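Local coordinates for protein thiosulfate sulfurtransferase (Pseudomonas aeruginosa, PDB 1YT8) that probably transfers sulfur from thiosulfate to cyanide, using a chain built from repeated rhodanese-like domains, at residues V178-P183 with G241-D246; G202-L207 with A339-Q344; R254-A259 with V264-L269. All coordinates share one frame; numbering follows the deposited sequence.

Followed from the N terminus, the chain first passes helix 174-181 and then helix 197-208. Contact 1 closes a loop of 57 intervening residues by bringing 178-183 against 241-246, at the start of helix 245-262. Contact 2 opens inside that loop and closes beyond it, 202-207 meeting 339-344, so the two cross; they also touch, through Val178 and Leu206. Contact 3, the short connection from the end of helix 245-262 into strand 265-267, follows contact 1 and nests within the loop of contact 2, packing on it through Val264 and Val258. Together they tie the helices beside the sheet of strand 188-192 to the sheet of strand 324-328, with helix 245-262 serving contacts 1 and 3.

Contact 1 of 3, residues V178-P183 with G241-D246; sequences VAELAP and GAISQD
Glu180 and Ile243 approach to 6.6 Å between their CA atoms, where the last helical turn of 178-183 passes the extended residues that lead into helix 245-262. Glu180 carries the contact. Its CG stands beside the backbone N and anti to the carbonyl carbon (chi1 -55°), and the chain then bends at chi2, laying the carboxylate along the backbone of residues 242-244. On the way its methylene crosses Ile243 at about a right angle, CG coming within a tight 3.3 Å of Ile243 CG2; a branched aliphatic residue suits this place, since one methyl, CG2, can meet the glutamate stem while the longer branch leads away from it. The Ile243 side chain also touches Leu176 and Arg248.

The two carboxylate oxygens divide the work. OE2 accepts from Ser244 N at 3.3 Å, a long but nearly straight bond (168°) that arrives from above the carboxylate plane. OE1 takes a hydrogen from a water, 2.7 Å away, and the same water donates to Ala242 O at 2.6 Å. Thr247 OG1 completes the cluster, hydrogen-bonding both Glu180 OE2 and Ser244 OG.

Ser244 is the N-cap residue of helix 245-262, so the carboxylate lies at the N-terminal end of that helix, whose dipole would probably stabilise its negative charge; the bonds to Ser244 N and Thr247 fasten this helix start to the end of helix 174-181 at the protein surface.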
loop_
_atom_site.group_PDB
_atom_site.type_symbol
_atom_site.label_atom_id
_atom_site.label_comp_id
_atom_site.label_asym_id
_atom_site.label_seq_id
_atom_site.Cartn_x
_atom_site.Cartn_y
_atom_site.Cartn_z
ATOM N N VAL A 178 13.787 17.442 10.522
ATOM C CA VAL A 178 15.249 17.482 10.460
ATOM C C VAL A 178 15.978 18.579 11.236
ATOM O O VAL A 178 17.048 18.331 11.798
ATOM C CB VAL A 178 15.752 17.493 8.986
ATOM C CG1 VAL A 178 15.439 18.821 8.323
ATOM C CG2 VAL A 178 17.253 17.203 8.947
ATOM N N ALA A 179 15.416 19.781 11.283
ATOM C CA ALA A 179 16.072 20.874 11.999
ATOM C C ALA A 179 16.202 20.602 13.502
ATOM O O ALA A 179 17.117 21.106 14.150
ATOM C CB ALA A 179 15.319 22.180 11.766
ATOM N N GLU A 180 15.288 19.803 14.046
ATOM C CA GLU A 180 15.297 19.467 15.471
ATOM C C GLU A 180 16.199 18.264 15.754
ATOM O O GLU A 180 16.686 18.093 16.870
ATOM C CB GLU A 180 13.876 19.144 15.949
ATOM C CG GLU A 180 12.832 20.227 15.693
ATOM C CD GLU A 180 12.601 21.148 16.884
ATOM O OE1 GLU A 180 12.523 20.648 18.027
ATOM O OE2 GLU A 180 12.471 22.374 16.673
ATOM N N LEU A 181 16.413 17.423 14.748
ATOM C CA LEU A 181 17.252 16.240 14.921
ATOM C C LEU A 181 18.704 16.492 14.516
ATOM O O LEU A 181 19.613 15.796 14.971
ATOM C CB LEU A 181 16.678 15.069 14.114
ATOM C CG LEU A 181 15.291 14.589 14.556
ATOM C CD1 LEU A 181 14.794 13.515 13.602
ATOM C CD2 LEU A 181 15.352 14.050 15.976
ATOM N N ALA A 182 18.914 17.495 13.666
ATOM C CA ALA A 182 20.251 17.850 13.199
ATOM C C ALA A 182 20.377 19.372 13.110
ATOM O O ALA A 182 20.590 19.932 12.030
ATOM C CB ALA A 182 20.508 17.219 11.834
ATOM N N PRO A 183 20.258 20.063 14.257
ATOM C CA PRO A 183 20.351 21.527 14.315
ATOM C C PRO A 183 21.678 22.127 13.854
ATOM O O PRO A 183 21.708 23.233 13.312
ATOM C CB PRO A 183 20.044 21.835 15.783
ATOM C CG PRO A 183 20.551 20.614 16.501
ATOM C CD PRO A 183 20.057 19.494 15.603
ATOM N N GLY A 241 10.523 14.056 17.400
ATOM C CA GLY A 241 9.680 14.633 18.427
ATOM C C GLY A 241 8.917 15.831 17.900
ATOM O O GLY A 241 8.976 16.146 16.707
ATOM N N ALA A 242 8.189 16.491 18.792
ATOM C CA ALA A 242 7.427 17.677 18.431
ATOM C C ALA A 242 8.444 18.758 18.094
ATOM O O ALA A 242 9.552 18.768 18.636
ATOM C CB ALA A 242 6.557 18.114 19.604
ATOM N N ILE A 243 8.078 19.665 17.198
ATOM C CA ILE A 243 8.988 20.732 16.804
ATOM C C ILE A 243 8.462 22.096 17.224
ATOM O O ILE A 243 7.291 22.235 17.583
ATOM C CB ILE A 243 9.203 20.742 15.279
ATOM C CG1 ILE A 243 7.881 21.046 14.570
ATOM C CG2 ILE A 243 9.742 19.389 14.823
ATOM C CD1 ILE A 243 8.031 21.291 13.086
ATOM N N SER A 244 9.337 23.098 17.180
ATOM C CA SER A 244 8.957 24.455 17.547
ATOM C C SER A 244 8.307 25.121 16.342
ATOM O O SER A 244 8.466 24.666 15.208
ATOM C CB SER A 244 10.186 25.263 17.977
ATOM O OG SER A 244 11.014 25.564 16.868
ATOM N N GLN A 245 7.571 26.198 16.592
ATOM C CA GLN A 245 6.908 26.923 15.519
ATOM C C GLN A 245 7.934 27.549 14.583
ATOM O O GLN A 245 7.695 27.672 13.382
ATOM C CB GLN A 245 5.993 28.003 16.099
ATOM C CG GLN A 245 4.705 27.456 16.687
ATOM C CD GLN A 245 3.896 26.678 15.664
ATOM O OE1 GLN A 245 3.551 27.200 14.603
ATOM N NE2 GLN A 245 3.591 25.425 15.977
ATOM N N ASP A 246 9.078 27.937 15.138
ATOM C CA ASP A 246 10.145 28.544 14.349
ATOM C C ASP A 246 10.600 27.537 13.299
ATOM O O ASP A 246 10.677 27.847 12.109
ATOM C CB ASP A 246 11.317 28.923 15.261
ATOM C CG ASP A 246 12.327 29.836 14.577
ATOM O OD1 ASP A 246 12.983 29.390 13.609
ATOM O OD2 ASP A 246 12.461 31.005 15.012
HETATM O O HOH W 1 12.014 17.973 18.192
#

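Contact 2 of 3, residues G202-L207 with A339-Q344; sequences GTQSLL and ASWLAQ
The indole of Trp341 meets helix 197-208 with its edge, while Ser340 OG of its own helix lies over one face, 4.1 Å above the plane and displaced toward the rim. At the edge facing the other helix stand Ser205 and Gln204. Ser205 OG receives the indole N-H, NE1 to OG being 2.7 Å, with an angle of 149° at the hydrogen and the oxygen only 12° out of the ring plane. Farther along the same edge, CH2 of the six-membered ring lies against the aliphatic stem of Gln204, 3.8 Å from its CG. The side chains of Gln204 and Trp341 cross at about a right angle.

Serine suits its place because its short side chain brings an acceptor to the indole while staying close to its own helix: with OG beside the backbone N (chi1 -70°), the hydroxyl also hydrogen-bonds Ile201 O one turn earlier. Tryptophan is long enough to span the gap between helices whose nearest CA atoms, those of Ser205 and Trp341, are 8.7 Å apart, and its one polar side-chain atom, NE1, has a partner within the buried interface. Val123 of helix 114-127 packs on both Gln204 and Trp341.

One turn beyond Ser340, Gln344 folds back so that NE2 donates to Ser340 O at 2.9 Å. Gln344 N reaches that oxygen from the opposite face of the carbonyl plane, so two donors grip it.

Here helices from two rhodanese-like domains meet: 197-208 and 334-344 each follow the fourth strand, in chain order, of a parallel five-stranded sheet with strand order 1-5-4-2-3, the alpha/beta arrangement of the rhodanese fold.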
loop_
_atom_site.group_PDB
_atom_site.type_symbol
_atom_site.label_atom_id
_atom_site.label_comp_id
_atom_site.label_asym_id
_atom_site.label_seq_id
_atom_site.Cartn_x
_atom_site.Cartn_y
_atom_site.Cartn_z
ATOM N N GLY A 202 13.805 10.312 0.267
ATOM C CA GLY A 202 14.030 11.078 1.479
ATOM C C GLY A 202 15.248 11.980 1.383
ATOM O O GLY A 202 15.216 13.136 1.806
ATOM N N THR A 203 16.334 11.451 0.832
ATOM C CA THR A 203 17.553 12.237 0.689
ATOM C C THR A 203 17.314 13.389 -0.278
ATOM O O THR A 203 17.670 14.530 0.008
ATOM C CB THR A 203 18.716 11.371 0.171
ATOM O OG1 THR A 203 18.989 10.330 1.117
ATOM C CG2 THR A 203 19.975 12.213 -0.017
ATOM N N GLN A 204 16.689 13.094 -1.413
ATOM C CA GLN A 204 16.433 14.134 -2.397
ATOM C C GLN A 204 15.417 15.152 -1.876
ATOM O O GLN A 204 15.459 16.320 -2.259
ATOM C CB GLN A 204 15.970 13.521 -3.727
ATOM C CG GLN A 204 16.055 14.510 -4.901
ATOM C CD GLN A 204 17.465 15.068 -5.105
ATOM O OE1 GLN A 204 17.656 16.282 -5.234
ATOM N NE2 GLN A 204 18.453 14.185 -5.143
ATOM N N SER A 205 14.511 14.722 -0.997
ATOM C CA SER A 205 13.528 15.646 -0.421
ATOM C C SER A 205 14.263 16.733 0.362
ATOM O O SER A 205 13.959 17.924 0.242
ATOM C CB SER A 205 12.582 14.923 0.548
ATOM O OG SER A 205 11.697 14.050 -0.122
ATOM N N LEU A 206 15.226 16.307 1.172
ATOM C CA LEU A 206 16.011 17.226 1.988
ATOM C C LEU A 206 16.857 18.164 1.133
ATOM O O LEU A 206 17.026 19.338 1.469
ATOM C CB LEU A 206 16.900 16.436 2.961
ATOM C CG LEU A 206 16.142 15.659 4.044
ATOM C CD1 LEU A 206 17.116 14.790 4.831
ATOM C CD2 LEU A 206 15.419 16.632 4.968
ATOM N N LEU A 207 17.392 17.651 0.030
ATOM C CA LEU A 207 18.202 18.474 -0.858
ATOM C C LEU A 207 17.311 19.486 -1.563
ATOM O O LEU A 207 17.662 20.659 -1.670
ATOM C CB LEU A 207 18.916 17.605 -1.892
ATOM C CG LEU A 207 19.982 16.677 -1.309
ATOM C CD1 LEU A 207 20.470 15.701 -2.366
ATOM C CD2 LEU A 207 21.127 17.526 -0.769
ATOM N N ALA A 339 3.193 16.056 -2.193
ATOM C CA ALA A 339 2.579 16.469 -3.453
ATOM C C ALA A 339 3.642 16.686 -4.531
ATOM O O ALA A 339 3.440 16.325 -5.691
ATOM C CB ALA A 339 1.768 17.746 -3.249
ATOM N N SER A 340 4.781 17.263 -4.155
ATOM C CA SER A 340 5.832 17.504 -5.141
ATOM C C SER A 340 6.285 16.186 -5.771
ATOM O O SER A 340 6.573 16.131 -6.965
ATOM C CB SER A 340 7.029 18.244 -4.512
ATOM O OG SER A 340 7.810 17.412 -3.674
ATOM N N TRP A 341 6.336 15.122 -4.973
ATOM C CA TRP A 341 6.740 13.818 -5.490
ATOM C C TRP A 341 5.647 13.200 -6.366
ATOM O O TRP A 341 5.932 12.639 -7.426
ATOM C CB TRP A 341 7.102 12.881 -4.327
ATOM C CG TRP A 341 8.399 13.262 -3.673
ATOM C CD1 TRP A 341 8.608 13.533 -2.349
ATOM C CD2 TRP A 341 9.660 13.449 -4.326
ATOM N NE1 TRP A 341 9.927 13.882 -2.140
ATOM C CE2 TRP A 341 10.592 13.837 -3.338
ATOM C CE3 TRP A 341 10.094 13.328 -5.657
ATOM C CZ2 TRP A 341 11.935 14.104 -3.637
ATOM C CZ3 TRP A 341 11.430 13.594 -5.956
ATOM C CH2 TRP A 341 12.334 13.978 -4.948
ATOM N N LEU A 342 4.396 13.306 -5.929
ATOM C CA LEU A 342 3.276 12.768 -6.701
ATOM C C LEU A 342 3.167 13.492 -8.052
ATOM O O LEU A 342 2.820 12.891 -9.070
ATOM C CB LEU A 342 1.975 12.913 -5.894
ATOM C CG LEU A 342 1.909 12.009 -4.655
ATOM C CD1 LEU A 342 0.833 12.491 -3.690
ATOM C CD2 LEU A 342 1.650 10.578 -5.092
ATOM N N ALA A 343 3.472 14.788 -8.055
ATOM C CA ALA A 343 3.428 15.580 -9.280
ATOM C C ALA A 343 4.496 15.074 -10.252
ATOM O O ALA A 343 4.254 14.951 -11.456
ATOM C CB ALA A 343 3.668 17.054 -8.956
ATOM N N GLN A 344 5.673 14.768 -9.717
ATOM C CA GLN A 344 6.778 14.277 -10.528
ATOM C C GLN A 344 6.492 12.876 -11.051
ATOM O O GLN A 344 7.073 12.439 -12.045
ATOM C CB GLN A 344 8.077 14.330 -9.716
ATOM C CG GLN A 344 8.554 15.775 -9.510
ATOM C CD GLN A 344 9.714 15.913 -8.542
ATOM O OE1 GLN A 344 10.862 15.629 -8.876
ATOM N NE2 GLN A 344 9.414 16.362 -7.334
#

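Contact 3 of 3, residues R254-A259 with V264-L269; sequences RARAVA and VERLDL
Arg256 and Arg266 lay their guanidinium groups flat on one another, centres 3.4 Å apart and planes only 5° from parallel. The chains arrive from opposite directions, and each NE lies over the centre of the other group; Arg256 CZ is 3.3 Å from Arg266 NE. Bends bring the groups together: Arg256 leaves its helix with CG anti to the backbone N (chi1 176°) and turns at chi2, while Arg266 bends at both chi2 and chi3. Ala259, whose methyl is small enough to fit beside the arginine, puts CB at the edge of the Arg266 guanidinium, 4.1 Å from NH1.

Next to the stack, the backbone closes the connection. Val264 N donates to Ala259 O at 3.0 Å, and the CB atoms of these two residues touch at 3.9 Å, a small and a branched apolar side chain in contact, both buried. Val264 also packs on Ala339 of helix 334-344 and Val351 of strand 348-352, at the point where the chain enters edge strand 265-267.

Farther out, acidic and amide groups hold the arginines. Asp260 forms a salt bridge with Arg256 NE, Asp353 one with Arg266 NH2, and Asn336 accepts from Arg266 NH1. Such partners probably offset the repulsion of two like charges, and their bonds to N-H groups at the guanidinium rims are consistent with flat faces left for stacking, which joins helix 245-262 to the edge strand of the sheet that holds strand 348-352.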
loop_
_atom_site.group_PDB
_atom_site.type_symbol
_atom_site.label_atom_id
_atom_site.label_comp_id
_atom_site.label_asym_id
_atom_site.label_seq_id
_atom_site.Cartn_x
_atom_site.Cartn_y
_atom_site.Cartn_z
ATOM N N ARG A 254 10.197 26.498 2.610
ATOM C CA ARG A 254 11.022 25.716 1.691
ATOM C C ARG A 254 10.179 24.679 0.948
ATOM O O ARG A 254 10.323 24.500 -0.265
ATOM C CB ARG A 254 12.131 24.992 2.458
ATOM C CG ARG A 254 13.116 25.893 3.185
ATOM C CD ARG A 254 14.127 26.515 2.242
ATOM N NE ARG A 254 15.260 27.070 2.980
ATOM C CZ ARG A 254 16.382 27.509 2.417
ATOM N NH1 ARG A 254 16.528 27.461 1.099
ATOM N NH2 ARG A 254 17.360 27.989 3.174
ATOM N N ALA A 255 9.305 23.997 1.686
ATOM C CA ALA A 255 8.435 22.970 1.116
ATOM C C ALA A 255 7.477 23.548 0.081
ATOM O O ALA A 255 7.285 22.970 -0.988
ATOM C CB ALA A 255 7.643 22.279 2.225
ATOM N N ARG A 256 6.864 24.682 0.404
ATOM C CA ARG A 256 5.939 25.315 -0.526
ATOM C C ARG A 256 6.658 25.666 -1.829
ATOM O O ARG A 256 6.081 25.560 -2.912
ATOM C CB ARG A 256 5.325 26.573 0.105
ATOM C CG ARG A 256 4.404 27.370 -0.822
ATOM C CD ARG A 256 3.313 26.505 -1.457
ATOM N NE ARG A 256 2.393 27.307 -2.261
ATOM C CZ ARG A 256 1.383 28.015 -1.762
ATOM N NH1 ARG A 256 1.148 28.015 -0.457
ATOM N NH2 ARG A 256 0.617 28.740 -2.567
ATOM N N ALA A 257 7.920 26.072 -1.726
ATOM C CA ALA A 257 8.698 26.418 -2.912
ATOM C C ALA A 257 8.927 25.172 -3.773
ATOM O O ALA A 257 8.876 25.234 -5.004
ATOM C CB ALA A 257 10.035 27.033 -2.505
ATOM N N VAL A 258 9.184 24.039 -3.123
ATOM C CA VAL A 258 9.400 22.789 -3.848
ATOM C C VAL A 258 8.113 22.388 -4.569
ATOM O O VAL A 258 8.139 21.991 -5.736
ATOM C CB VAL A 258 9.828 21.654 -2.888
ATOM C CG1 VAL A 258 9.961 20.335 -3.653
ATOM C CG2 VAL A 258 11.154 22.012 -2.234
ATOM N N ALA A 259 6.989 22.506 -3.872
ATOM C CA ALA A 259 5.689 22.166 -4.440
ATOM C C ALA A 259 5.367 23.068 -5.632
ATOM O O ALA A 259 4.909 22.592 -6.673
ATOM C CB ALA A 259 4.605 22.293 -3.378
ATOM N N VAL A 264 2.580 21.728 -8.312
ATOM C CA VAL A 264 1.494 21.337 -7.425
ATOM C C VAL A 264 0.444 22.447 -7.414
ATOM O O VAL A 264 0.778 23.625 -7.291
ATOM C CB VAL A 264 2.013 21.106 -5.990
ATOM C CG1 VAL A 264 0.847 20.850 -5.041
ATOM C CG2 VAL A 264 2.981 19.926 -5.978
ATOM N N GLU A 265 -0.821 22.072 -7.558
ATOM C CA GLU A 265 -1.903 23.048 -7.562
ATOM C C GLU A 265 -2.322 23.401 -6.138
ATOM O O GLU A 265 -2.002 22.679 -5.192
ATOM C CB GLU A 265 -3.105 22.501 -8.340
ATOM C CG GLU A 265 -2.844 22.318 -9.827
ATOM C CD GLU A 265 -4.055 21.783 -10.575
ATOM O OE1 GLU A 265 -5.152 22.361 -10.419
ATOM O OE2 GLU A 265 -3.907 20.794 -11.323
ATOM N N ARG A 266 -3.023 24.522 -5.988
ATOM C CA ARG A 266 -3.496 24.963 -4.678
ATOM C C ARG A 266 -5.025 24.957 -4.678
ATOM O O ARG A 266 -5.652 25.168 -5.715
ATOM C CB ARG A 266 -3.014 26.389 -4.370
ATOM C CG ARG A 266 -1.571 26.707 -4.767
ATOM C CD ARG A 266 -0.564 25.729 -4.171
ATOM N NE ARG A 266 -0.640 25.629 -2.715
ATOM C CZ ARG A 266 0.138 24.832 -1.986
ATOM N NH1 ARG A 266 1.046 24.072 -2.583
ATOM N NH2 ARG A 266 0.013 24.789 -0.669
ATOM N N LEU A 267 -5.619 24.721 -3.512
ATOM C CA LEU A 267 -7.072 24.709 -3.368
ATOM C C LEU A 267 -7.476 25.102 -1.960
ATOM O O LEU A 267 -6.713 24.912 -1.015
ATOM C CB LEU A 267 -7.648 23.311 -3.613
ATOM C CG LEU A 267 -7.679 22.655 -4.989
ATOM C CD1 LEU A 267 -8.326 21.287 -4.840
ATOM C CD2 LEU A 267 -8.464 23.508 -5.975
ATOM N N ASP A 268 -8.679 25.656 -1.828
ATOM C CA ASP A 268 -9.219 25.990 -0.517
ATOM C C ASP A 268 -10.443 25.093 -0.394
ATOM O O ASP A 268 -10.810 24.422 -1.361
ATOM C CB ASP A 268 -9.609 27.476 -0.398
ATOM C CG ASP A 268 -10.445 27.974 -1.562
ATOM O OD1 ASP A 268 -11.168 27.172 -2.188
ATOM O OD2 ASP A 268 -10.387 29.192 -1.836
ATOM N N LEU A 269 -11.065 25.059 0.778
ATOM C CA LEU A 269 -12.234 24.211 0.978
ATOM C C LEU A 269 -13.272 24.348 -0.136
ATOM O O LEU A 269 -13.836 23.350 -0.591
ATOM C CB LEU A 269 -12.874 24.507 2.339
ATOM C CG LEU A 269 -12.047 24.052 3.546
ATOM C CD1 LEU A 269 -12.697 24.525 4.839
ATOM C CD2 LEU A 269 -11.928 22.533 3.532
#